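PDB 3PDU: 3-hydroxyisobutyrate dehydrogenase family protein from Geobacter sulfurreducens, which probably reduces succinic semialdehyde to gamma-hydroxybutyrate with NADPH, as a member of the beta-hydroxyacid dehydrogenase family, and binds NADP in a Rossmann-type domain. Local coordinates for residues 226-231 against 274-279; 83-88 against 110-115; 18-23 against 151-156; 116-121 against 162-167. All blocks are in the same frame, centred on the assembly; numbering follows the deposited sequence.

Contact 1: residues 226-231 against 274-279; sequences GEFPTS and ADEDFA. With NAP (NADP nicotinamide-adenine-dinucleotide phosphate), chain I.
An Asx turn at D277 lies at the centre of this contact, where two loops of the helical C-terminal domain meet beside the nicotinamide end of NADP. D277 serves the neighbouring loop with both backbone and side chain. Its N gives a nearly straight bond to F228 O (3.1 Å, 174° at the hydrogen), reaching that oxygen from above the carbonyl plane. Its CG stands anti to its own N, chi1 -168°, and this carries the carboxylate past P229 to S231, where OD1 takes the backbone N of S231 at 2.8 Å on its anti side. OD2 closes the Asx turn by accepting A279 N at 3.1 Å, well above the carboxylate plane, and also meets K219 in a salt bridge. Further along, T230 OG1 donates to D275 O at 2.6 Å, in the carbonyl plane and on a lone pair. F228 packs from the other end: its CD1 rests 3.9 Å from A279 CB, while the ring stands oblique to the E276 carboxylate, the two planes 55° apart. Water 1, lying in the plane of that ring at its edge, accepts from F228 N and donates to E276 OE1. The same OE1 pairs with R283, and OE2 bonds H273, so direct bonds hold the glutamate to its own side, and water 1 links it across. The contact borders the cofactor: S231, held through its N by D277, offers its O to the carboxamide N7N of NADP at 2.9 Å, a backbone carbonyl lining the nicotinamide pocket.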
# COMPACT_ATOMS: atom_id res chain seq x y z
N GLY A 226 -7.00 -7.61 24.53
CA GLY A 226 -8.09 -7.09 23.73
C GLY A 226 -8.70 -5.83 24.34
O GLY A 226 -9.81 -5.42 23.98
N GLU A 227 -7.99 -5.21 25.27
CA GLU A 227 -8.48 -4.00 25.93
C GLU A 227 -7.55 -2.83 25.60
O GLU A 227 -6.34 -2.96 25.74
CB GLU A 227 -8.54 -4.20 27.45
CG GLU A 227 -9.56 -5.23 27.91
CD GLU A 227 -10.93 -4.62 28.17
OE1 GLU A 227 -11.50 -4.00 27.25
OE2 GLU A 227 -11.43 -4.76 29.31
N PHE A 228 -8.12 -1.71 25.18
CA PHE A 228 -7.30 -0.59 24.69
C PHE A 228 -7.59 0.72 25.40
O PHE A 228 -8.02 1.70 24.78
CB PHE A 228 -7.48 -0.44 23.17
CG PHE A 228 -7.19 -1.70 22.40
CD1 PHE A 228 -5.91 -1.98 21.95
CD2 PHE A 228 -8.19 -2.63 22.18
CE1 PHE A 228 -5.63 -3.14 21.27
CE2 PHE A 228 -7.92 -3.81 21.51
CZ PHE A 228 -6.64 -4.07 21.05
N PRO A 229 -7.32 0.76 26.72
CA PRO A 229 -7.51 2.00 27.48
C PRO A 229 -6.63 3.11 26.88
O PRO A 229 -5.47 2.88 26.54
CB PRO A 229 -7.04 1.63 28.88
CG PRO A 229 -6.10 0.48 28.67
CD PRO A 229 -6.64 -0.28 27.51
N THR A 230 -7.19 4.31 26.75
CA THR A 230 -6.58 5.32 25.90
C THR A 230 -5.39 6.04 26.52
O THR A 230 -5.54 6.75 27.51
CB THR A 230 -7.62 6.36 25.47
OG1 THR A 230 -8.76 5.68 24.92
CG2 THR A 230 -7.04 7.30 24.42
N SER A 231 -4.20 5.85 25.93
CA SER A 231 -3.06 6.70 26.27
C SER A 231 -2.86 7.75 25.17
O SER A 231 -2.69 8.93 25.46
CB SER A 231 -1.78 5.89 26.46
OG SER A 231 -1.83 5.17 27.69
N ALA A 274 -11.96 5.27 17.17
CA ALA A 274 -11.28 6.57 17.15
C ALA A 274 -10.82 7.03 18.53
O ALA A 274 -9.79 7.68 18.66
CB ALA A 274 -12.17 7.64 16.50
N ASP A 275 -11.60 6.72 19.57
CA ASP A 275 -11.30 7.21 20.92
C ASP A 275 -10.59 6.19 21.81
O ASP A 275 -10.33 6.45 22.98
CB ASP A 275 -12.57 7.73 21.61
CG ASP A 275 -13.08 9.02 20.99
OD1 ASP A 275 -12.27 9.94 20.75
OD2 ASP A 275 -14.30 9.13 20.76
N GLU A 276 -10.26 5.03 21.25
CA GLU A 276 -9.49 4.04 21.98
C GLU A 276 -8.00 4.35 21.82
O GLU A 276 -7.64 5.23 21.06
CB GLU A 276 -9.81 2.64 21.46
CG GLU A 276 -11.25 2.20 21.75
CD GLU A 276 -11.60 0.91 21.04
OE1 GLU A 276 -10.97 -0.13 21.33
OE2 GLU A 276 -12.52 0.93 20.20
N ASP A 277 -7.14 3.63 22.53
CA ASP A 277 -5.71 3.81 22.31
C ASP A 277 -5.36 3.50 20.86
O ASP A 277 -6.00 2.64 20.23
CB ASP A 277 -4.90 2.90 23.23
CG ASP A 277 -3.43 3.27 23.25
OD1 ASP A 277 -3.10 4.31 23.85
OD2 ASP A 277 -2.62 2.53 22.65
N PHE A 278 -4.32 4.15 20.33
CA PHE A 278 -3.93 3.87 18.95
C PHE A 278 -3.55 2.42 18.68
O PHE A 278 -3.57 1.97 17.53
CB PHE A 278 -2.87 4.86 18.42
CG PHE A 278 -1.45 4.58 18.88
CD1 PHE A 278 -0.47 4.22 17.95
CD2 PHE A 278 -1.08 4.77 20.20
CE1 PHE A 278 0.84 4.01 18.34
CE2 PHE A 278 0.25 4.55 20.61
CZ PHE A 278 1.21 4.16 19.67
N ALA A 279 -3.23 1.67 19.73
CA ALA A 279 -2.96 0.24 19.55
C ALA A 279 -4.19 -0.50 19.00
O ALA A 279 -4.09 -1.60 18.45
CB ALA A 279 -2.50 -0.41 20.88
PA NAP I . -7.39 15.07 23.69
O1A NAP I . -8.27 14.62 22.60
O2A NAP I . -7.60 14.36 24.96
O5B NAP I . -7.49 16.65 23.92
C5B NAP I . -7.62 17.59 22.88
C4B NAP I . -7.76 18.97 23.53
O4B NAP I . -7.99 19.93 22.51
C3B NAP I . -8.96 19.07 24.49
O3B NAP I . -8.62 20.00 25.50
C2B NAP I . -10.04 19.67 23.61
O2B NAP I . -11.02 20.44 24.27
C1B NAP I . -9.20 20.60 22.77
N9A NAP I . -9.85 20.97 21.51
C8A NAP I . -10.14 20.18 20.43
N7A NAP I . -10.73 20.97 19.49
C5A NAP I . -10.80 22.24 19.96
C6A NAP I . -11.29 23.42 19.41
N6A NAP I . -11.81 23.43 18.18
N1A NAP I . -11.22 24.57 20.17
C2A NAP I . -10.67 24.56 21.43
N3A NAP I . -10.18 23.38 21.96
C4A NAP I . -10.25 22.24 21.23
O3 NAP I . -5.91 14.90 23.11
PN NAP I . -4.47 14.74 23.80
O1N NAP I . -4.11 13.31 23.76
O2N NAP I . -4.44 15.56 25.04
O5D NAP I . -3.62 15.47 22.64
C5D NAP I . -3.37 16.86 22.63
C4D NAP I . -2.24 17.07 21.62
O4D NAP I . -1.08 16.40 22.07
C3D NAP I . -2.58 16.45 20.27
O3D NAP I . -1.98 17.25 19.27
C2D NAP I . -1.90 15.10 20.30
O2D NAP I . -1.60 14.62 19.00
C1D NAP I . -0.65 15.48 21.08
N1N NAP I . 0.04 14.39 21.76
C2N NAP I . -0.65 13.40 22.40
C3N NAP I . 0.04 12.39 23.07
C7N NAP I . -0.69 11.30 23.81
O7N NAP I . 0.01 10.13 24.13
N7N NAP I . -1.98 11.41 24.14
C4N NAP I . 1.43 12.41 23.09
C5N NAP I . 2.13 13.44 22.45
C6N NAP I . 1.42 14.44 21.80
P2B NAP I . -12.39 19.75 24.76
O1X NAP I . -13.39 20.88 24.78
O2X NAP I . -12.78 18.66 23.79
O3X NAP I . -12.20 19.15 26.12
O HOH W 1 -10.81 -1.18 24.38

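Contact 2: residues 83-88 against 110-115; sequences EGIGGG and TARGGR
I85 opens the contact between the loop that leads into strand 90-93 and the Schellman motif ending helix 99-111, two connections at one end of the Rossmann-type sheet. Its side chain divides between two partners: CG1, held anti to the backbone N (chi1 -159°), lies over G114 CA at 4.0 Å, and CG2 meets R112 CB at 3.9 Å, the two side chains crossing at a slant. C55 of helix 51-57 also packs on this isoleucine. At G86 the backbones come close, with no side chain from either G86 or G114 between their CA atoms, 4.4 Å apart; here G86 CA makes a CA-H...O contact with R112 O. Glycines on both sides of the crossing thus let main chain pack on main chain. G87 does not bond G113 O directly; its N gives its hydrogen to water 3, which in turn donates to R112 O. Solvent in this way serves a carbonyl at the helix end. G88 then makes the two direct hydrogen bonds of the pair. Its N reaches G113 O at 2.9 Å, nearly along the C=O axis, so the residue with positive phi that closes the Schellman motif also receives the incoming loop. Through its O, G88 meets R115, the first residue of strand 115-122, whose chain bends at chi3 (-67°) to bring the guanidinium round. Beyond NE, that group continues to D146 and S142 through NH1. R115 NE donates to G88 O at 2.9 Å, the oxygen sitting at the guanidinium edge, 17° out of its plane.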
# COMPACT_ATOMS: atom_id res chain seq x y z
N GLU A 83 -6.24 38.09 20.59
CA GLU A 83 -6.98 39.20 21.19
C GLU A 83 -6.43 39.57 22.57
O GLU A 83 -6.80 40.59 23.14
CB GLU A 83 -8.47 38.89 21.30
CG GLU A 83 -9.16 38.68 19.95
CD GLU A 83 -10.68 38.64 20.07
OE1 GLU A 83 -11.21 38.74 21.20
OE2 GLU A 83 -11.36 38.52 19.02
N GLY A 84 -5.55 38.73 23.12
CA GLY A 84 -4.98 39.01 24.42
C GLY A 84 -3.46 39.11 24.47
O GLY A 84 -2.92 39.86 25.28
N ILE A 85 -2.76 38.35 23.62
CA ILE A 85 -1.29 38.31 23.67
C ILE A 85 -0.69 39.66 23.27
O ILE A 85 -1.30 40.41 22.52
CB ILE A 85 -0.71 37.21 22.77
CG1 ILE A 85 0.71 36.84 23.20
CG2 ILE A 85 -0.75 37.64 21.30
CD1 ILE A 85 0.77 35.90 24.38
N GLY A 86 0.50 39.96 23.78
CA GLY A 86 1.16 41.23 23.49
C GLY A 86 2.21 41.54 24.54
O GLY A 86 2.45 40.72 25.43
N GLY A 87 2.84 42.71 24.42
CA GLY A 87 3.78 43.19 25.42
C GLY A 87 4.87 42.22 25.83
O GLY A 87 5.31 42.22 26.98
N GLY A 88 5.33 41.39 24.90
CA GLY A 88 6.39 40.45 25.19
C GLY A 88 5.93 39.14 25.82
O GLY A 88 6.74 38.25 26.09
N THR A 110 3.69 37.05 16.90
CA THR A 110 4.81 37.98 16.84
C THR A 110 4.36 39.37 16.38
O THR A 110 4.83 40.39 16.89
CB THR A 110 5.92 37.47 15.90
OG1 THR A 110 6.38 36.19 16.36
CG2 THR A 110 7.11 38.44 15.91
N ALA A 111 3.43 39.41 15.43
CA ALA A 111 2.95 40.68 14.91
C ALA A 111 2.13 41.44 15.95
O ALA A 111 1.98 42.65 15.85
CB ALA A 111 2.16 40.47 13.62
N ARG A 112 1.59 40.72 16.93
CA ARG A 112 0.85 41.34 18.03
C ARG A 112 1.78 41.74 19.16
O ARG A 112 1.34 42.27 20.18
CB ARG A 112 -0.22 40.39 18.57
CG ARG A 112 -1.35 40.10 17.61
CD ARG A 112 -2.45 41.14 17.70
NE ARG A 112 -3.68 40.67 17.07
CZ ARG A 112 -4.87 41.23 17.22
NH1 ARG A 112 -5.02 42.30 18.00
NH2 ARG A 112 -5.93 40.71 16.61
N GLY A 113 3.07 41.47 19.00
CA GLY A 113 4.05 41.82 20.01
C GLY A 113 4.28 40.75 21.06
O GLY A 113 4.85 41.02 22.11
N GLY A 114 3.83 39.52 20.79
CA GLY A 114 4.05 38.41 21.69
C GLY A 114 5.30 37.66 21.27
O GLY A 114 5.88 37.97 20.23
N ARG A 115 5.75 36.71 22.08
CA ARG A 115 6.80 35.79 21.65
C ARG A 115 6.20 34.41 21.46
O ARG A 115 5.31 34.02 22.21
CB ARG A 115 7.94 35.74 22.68
CG ARG A 115 8.66 37.07 22.87
CD ARG A 115 9.72 36.97 23.97
NE ARG A 115 9.12 36.76 25.28
CZ ARG A 115 9.76 36.22 26.32
NH1 ARG A 115 11.02 35.83 26.20
NH2 ARG A 115 9.13 36.07 27.48
O HOH W 2 -0.95 43.47 21.29
O HOH W 3 2.30 44.44 22.36

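Contact 3: residues 18-23 against 151-156; sequences ANLVRA and FAALGK
L20, on the first helix of the Rossmann-type domain, reaches across to helix 148-154 with the end of its side chain. Its CB leads past the facing helix, but with CG anti to the carbonyl carbon (chi1 -63°) the branch turns inward. CG comes within 4.1 Å of L154 CD2. At the tip, CD2 touches two residues: L154 CD2 at 4.0 Å and A153 CB at 4.1 Å. The two leucines meet at a slant, methyl against methyl, while F25 and V27 pack on L20 within its own part of the fold. One turn further along helix 13-23, A23 CB meets A153 CB at 3.9 Å, so that A153 sits against both L20 and A23. N19 borders this apolar patch, its CB resting 3.7 Å from A153 O. Its amide bridges the helices through water 4, which accepts from N19 ND2 and donates to L154 O, each at 3.0 Å. That carbonyl belongs to the last residue of helix 148-154. No direct hydrogen bond spans the two segments; methyl packing and one shared water join the helices, a chemistry that depends on matching shapes and imposes little directional constraint.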
# COMPACT_ATOMS: atom_id res chain seq x y z
N ALA A 18 -1.42 20.06 35.61
CA ALA A 18 -1.34 19.65 37.01
C ALA A 18 0.10 19.63 37.52
O ALA A 18 0.37 19.98 38.67
CB ALA A 18 -1.99 18.28 37.20
N ASN A 19 1.03 19.19 36.66
CA ASN A 19 2.44 19.23 37.01
C ASN A 19 2.95 20.65 37.32
O ASN A 19 3.76 20.83 38.22
CB ASN A 19 3.29 18.59 35.91
CG ASN A 19 3.28 17.09 36.00
OD1 ASN A 19 2.93 16.52 37.03
ND2 ASN A 19 3.68 16.42 34.92
N LEU A 20 2.47 21.64 36.57
CA LEU A 20 2.88 23.02 36.82
C LEU A 20 2.33 23.50 38.15
O LEU A 20 3.04 24.14 38.93
CB LEU A 20 2.41 23.93 35.69
CG LEU A 20 3.00 23.65 34.30
CD1 LEU A 20 2.46 24.63 33.26
CD2 LEU A 20 4.52 23.70 34.34
N VAL A 21 1.07 23.20 38.43
CA VAL A 21 0.48 23.57 39.72
C VAL A 21 1.24 22.92 40.86
O VAL A 21 1.60 23.59 41.84
CB VAL A 21 -1.02 23.21 39.80
CG1 VAL A 21 -1.56 23.52 41.21
CG2 VAL A 21 -1.79 23.99 38.74
N ARG A 22 1.50 21.63 40.74
CA ARG A 22 2.19 20.92 41.82
C ARG A 22 3.64 21.38 42.01
O ARG A 22 4.17 21.32 43.12
CB ARG A 22 2.14 19.40 41.61
CG ARG A 22 0.75 18.81 41.73
CD ARG A 22 0.82 17.30 41.86
NE ARG A 22 -0.37 16.65 41.32
CZ ARG A 22 -0.45 16.13 40.10
NH1 ARG A 22 0.60 16.18 39.29
NH2 ARG A 22 -1.58 15.56 39.70
N ALA A 23 4.27 21.85 40.93
CA ALA A 23 5.62 22.40 41.02
C ALA A 23 5.62 23.76 41.72
O ALA A 23 6.67 24.26 42.12
CB ALA A 23 6.24 22.51 39.63
N PHE A 151 9.47 23.80 31.84
CA PHE A 151 9.83 22.64 31.04
C PHE A 151 10.42 21.53 31.93
O PHE A 151 10.24 20.34 31.65
CB PHE A 151 10.81 23.00 29.92
CG PHE A 151 10.16 23.67 28.72
CD1 PHE A 151 8.80 23.57 28.49
CD2 PHE A 151 10.93 24.35 27.79
CE1 PHE A 151 8.21 24.16 27.37
CE2 PHE A 151 10.35 24.95 26.67
CZ PHE A 151 8.99 24.85 26.45
N ALA A 152 11.11 21.91 33.00
CA ALA A 152 11.65 20.93 33.93
C ALA A 152 10.55 20.18 34.71
O ALA A 152 10.73 19.03 35.10
CB ALA A 152 12.65 21.57 34.89
N ALA A 153 9.42 20.84 34.93
CA ALA A 153 8.27 20.19 35.55
C ALA A 153 7.53 19.28 34.56
O ALA A 153 6.82 18.36 34.95
CB ALA A 153 7.30 21.24 36.11
N LEU A 154 7.71 19.55 33.27
CA LEU A 154 6.95 18.81 32.26
C LEU A 154 7.70 17.66 31.61
O LEU A 154 7.09 16.65 31.23
CB LEU A 154 6.49 19.77 31.16
CG LEU A 154 5.53 20.90 31.55
CD1 LEU A 154 5.24 21.74 30.32
CD2 LEU A 154 4.24 20.35 32.14
N GLY A 155 9.01 17.80 31.47
CA GLY A 155 9.77 16.87 30.65
C GLY A 155 11.08 16.45 31.27
O GLY A 155 11.54 17.05 32.23
N LYS A 156 11.68 15.40 30.71
CA LYS A 156 13.01 14.94 31.15
C LYS A 156 14.09 15.41 30.18
O LYS A 156 15.28 15.32 30.47
CB LYS A 156 13.05 13.41 31.19
CG LYS A 156 12.90 12.78 29.81
CD LYS A 156 12.91 11.26 29.91
CE LYS A 156 12.89 10.60 28.54
NZ LYS A 156 12.85 9.12 28.68
O HOH W 4 4.17 16.75 31.96

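Contact 4: residues 116-121 against 162-167; sequences FLEAPV and GEVGQG. With NAP (NADP nicotinamide-adenine-dinucleotide phosphate), chain I.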
# COMPACT_ATOMS: atom_id res chain seq x y z
N PHE A 116 6.68 33.69 20.44
CA PHE A 116 6.14 32.37 20.10
C PHE A 116 7.21 31.29 20.08
O PHE A 116 8.33 31.47 19.57
CB PHE A 116 5.41 32.37 18.75
CG PHE A 116 4.87 31.00 18.38
CD1 PHE A 116 3.72 30.51 18.98
CD2 PHE A 116 5.52 30.20 17.44
CE1 PHE A 116 3.22 29.25 18.67
CE2 PHE A 116 5.03 28.95 17.11
CZ PHE A 116 3.88 28.47 17.72
N LEU A 117 6.85 30.15 20.64
CA LEU A 117 7.68 28.95 20.58
C LEU A 117 6.77 27.77 20.33
O LEU A 117 5.72 27.66 20.96
CB LEU A 117 8.38 28.76 21.93
CG LEU A 117 9.41 27.65 22.07
CD1 LEU A 117 10.70 28.07 21.36
CD2 LEU A 117 9.68 27.39 23.55
N GLU A 118 7.14 26.89 19.40
CA GLU A 118 6.39 25.64 19.27
C GLU A 118 7.16 24.63 20.11
O GLU A 118 8.38 24.69 20.19
CB GLU A 118 6.28 25.19 17.81
CG GLU A 118 7.61 24.77 17.16
CD GLU A 118 7.44 24.23 15.75
OE1 GLU A 118 6.29 24.13 15.27
OE2 GLU A 118 8.47 23.93 15.10
N ALA A 119 6.45 23.72 20.76
CA ALA A 119 7.14 22.71 21.56
C ALA A 119 6.33 21.42 21.67
O ALA A 119 5.94 21.02 22.78
CB ALA A 119 7.47 23.26 22.95
N PRO A 120 6.09 20.75 20.53
CA PRO A 120 5.38 19.47 20.59
C PRO A 120 6.23 18.47 21.37
O PRO A 120 7.44 18.67 21.54
CB PRO A 120 5.25 19.07 19.11
CG PRO A 120 6.39 19.79 18.41
CD PRO A 120 6.55 21.09 19.16
N VAL A 121 5.62 17.40 21.85
CA VAL A 121 6.34 16.47 22.71
C VAL A 121 6.29 15.02 22.22
O VAL A 121 5.37 14.61 21.53
CB VAL A 121 5.79 16.52 24.15
CG1 VAL A 121 5.85 17.95 24.69
CG2 VAL A 121 4.36 15.97 24.21
N GLY A 162 15.77 25.04 16.35
CA GLY A 162 15.99 26.12 15.42
C GLY A 162 14.75 26.94 15.16
O GLY A 162 14.01 27.28 16.09
N GLU A 163 14.51 27.28 13.89
CA GLU A 163 13.37 28.11 13.50
C GLU A 163 12.02 27.40 13.64
O GLU A 163 11.95 26.17 13.56
CB GLU A 163 13.54 28.57 12.05
CG GLU A 163 14.90 29.19 11.74
CD GLU A 163 14.95 30.69 12.00
OE1 GLU A 163 14.09 31.21 12.75
OE2 GLU A 163 15.85 31.36 11.45
N VAL A 164 10.96 28.18 13.83
CA VAL A 164 9.62 27.61 13.91
C VAL A 164 9.38 26.71 12.71
O VAL A 164 9.74 27.07 11.57
CB VAL A 164 8.53 28.69 13.97
CG1 VAL A 164 7.14 28.06 13.97
CG2 VAL A 164 8.71 29.56 15.21
N GLY A 165 8.80 25.54 12.96
CA GLY A 165 8.60 24.56 11.91
C GLY A 165 9.45 23.31 12.08
O GLY A 165 9.01 22.22 11.74
N GLN A 166 10.67 23.47 12.60
CA GLN A 166 11.58 22.32 12.77
C GLN A 166 11.09 21.39 13.88
O GLN A 166 11.28 20.18 13.80
CB GLN A 166 13.01 22.78 13.06
CG GLN A 166 13.66 23.54 11.92
CD GLN A 166 13.74 22.70 10.66
OE1 GLN A 166 14.63 21.87 10.53
NE2 GLN A 166 12.80 22.90 9.74
N GLY A 167 10.50 21.97 14.92
CA GLY A 167 9.90 21.19 15.98
C GLY A 167 8.74 20.35 15.45
O GLY A 167 8.67 19.15 15.70
PA NAP I . -7.39 15.07 23.69
O1A NAP I . -8.27 14.62 22.60
O2A NAP I . -7.60 14.36 24.96
O5B NAP I . -7.49 16.65 23.92
C5B NAP I . -7.62 17.59 22.88
C4B NAP I . -7.76 18.97 23.53
O4B NAP I . -7.99 19.93 22.51
C3B NAP I . -8.96 19.07 24.49
O3B NAP I . -8.62 20.00 25.50
C2B NAP I . -10.04 19.67 23.61
O2B NAP I . -11.02 20.44 24.27
C1B NAP I . -9.20 20.60 22.77
N9A NAP I . -9.85 20.97 21.51
C8A NAP I . -10.14 20.18 20.43
N7A NAP I . -10.73 20.97 19.49
C5A NAP I . -10.80 22.24 19.96
C6A NAP I . -11.29 23.42 19.41
N6A NAP I . -11.81 23.43 18.18
N1A NAP I . -11.22 24.57 20.17
C2A NAP I . -10.67 24.56 21.43
N3A NAP I . -10.18 23.38 21.96
C4A NAP I . -10.25 22.24 21.23
O3 NAP I . -5.91 14.90 23.11
PN NAP I . -4.47 14.74 23.80
O1N NAP I . -4.11 13.31 23.76
O2N NAP I . -4.44 15.56 25.04
O5D NAP I . -3.62 15.47 22.64
C5D NAP I . -3.37 16.86 22.63
C4D NAP I . -2.24 17.07 21.62
O4D NAP I . -1.08 16.40 22.07
C3D NAP I . -2.58 16.45 20.27
O3D NAP I . -1.98 17.25 19.27
C2D NAP I . -1.90 15.10 20.30
O2D NAP I . -1.60 14.62 19.00
C1D NAP I . -0.65 15.48 21.08
N1N NAP I . 0.04 14.39 21.76
C2N NAP I . -0.65 13.40 22.40
C3N NAP I . 0.04 12.39 23.07
C7N NAP I . -0.69 11.30 23.81
O7N NAP I . 0.01 10.13 24.13
N7N NAP I . -1.98 11.41 24.14
C4N NAP I . 1.43 12.41 23.09
C5N NAP I . 2.13 13.44 22.45
C6N NAP I . 1.42 14.44 21.80
P2B NAP I . -12.39 19.75 24.76
O1X NAP I . -13.39 20.88 24.78
O2X NAP I . -12.78 18.66 23.79
O3X NAP I . -12.20 19.15 26.12
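E118 points its carboxylate from strand 115-122 at the start of helix 166-194, and F116, two residues earlier on the same side of the strand, turns its ring edge to V164. The glutamate's CG sits between the backbone N and the carbonyl carbon (chi1 67°), with the chain extended beyond it, so the carboxylate reaches across to the backbone of the opposing turn. OE2 accepts G165 N at 2.7 Å, the donor standing 57° out of the carboxylate plane, and takes a weak, bent bond from G167 N at 2.8 Å. It also receives A168 N, while OE1 is held by S102. The F116 and V164 side chains cross at about a right angle: V164 CG2 lies in the plane of the ring, 3.9 Å from F116 CD2, and CG1 is equally far from CE2. V164 also packs on S102 and T103 of helix 99-111. G165 occupies the N-cap position of the long helix that leads from the dinucleotide-binding domain into the helical domain, so one carboxylate oxygen gathers the N-cap amide and, more weakly, that of G167 in the first turn, besides A168 N. The positive end of the helix dipole would tend to stabilise the negative charge there. P120 approaches G167 with its ring, CG lying 3.6 Å from G167 O, at a place where the glycine presents backbone alone. Beyond the proline the strand runs to the cofactor: V121 O bonds K171 of the same long helix, and V121 CG2 lies 3.8 Å from C5N of the NADP nicotinamide ring.

Contacts 1 and 4 bring the helical C-terminal domain and the dinucleotide-binding domain to one cofactor: both touch the nicotinamide end of NADP, although their centres lie 28 Å apart and their nearest atoms about 10 Å. Contact 2 leads directly along the chain into contact 4, since R115 is followed by F116, and their centres are about 17 Å apart. Contacts 3 and 4 touch through the core, where F151 CZ meets L117 CD2 at 3.9 Å, and their segments alternate in sequence. Contact 2, nested within the loop closed by contact 3, lies 39 Å from contact 1 between centres. The L154 side chain of contact 3 is about 12 Å from NADP, and contact 2 joins loops away from it.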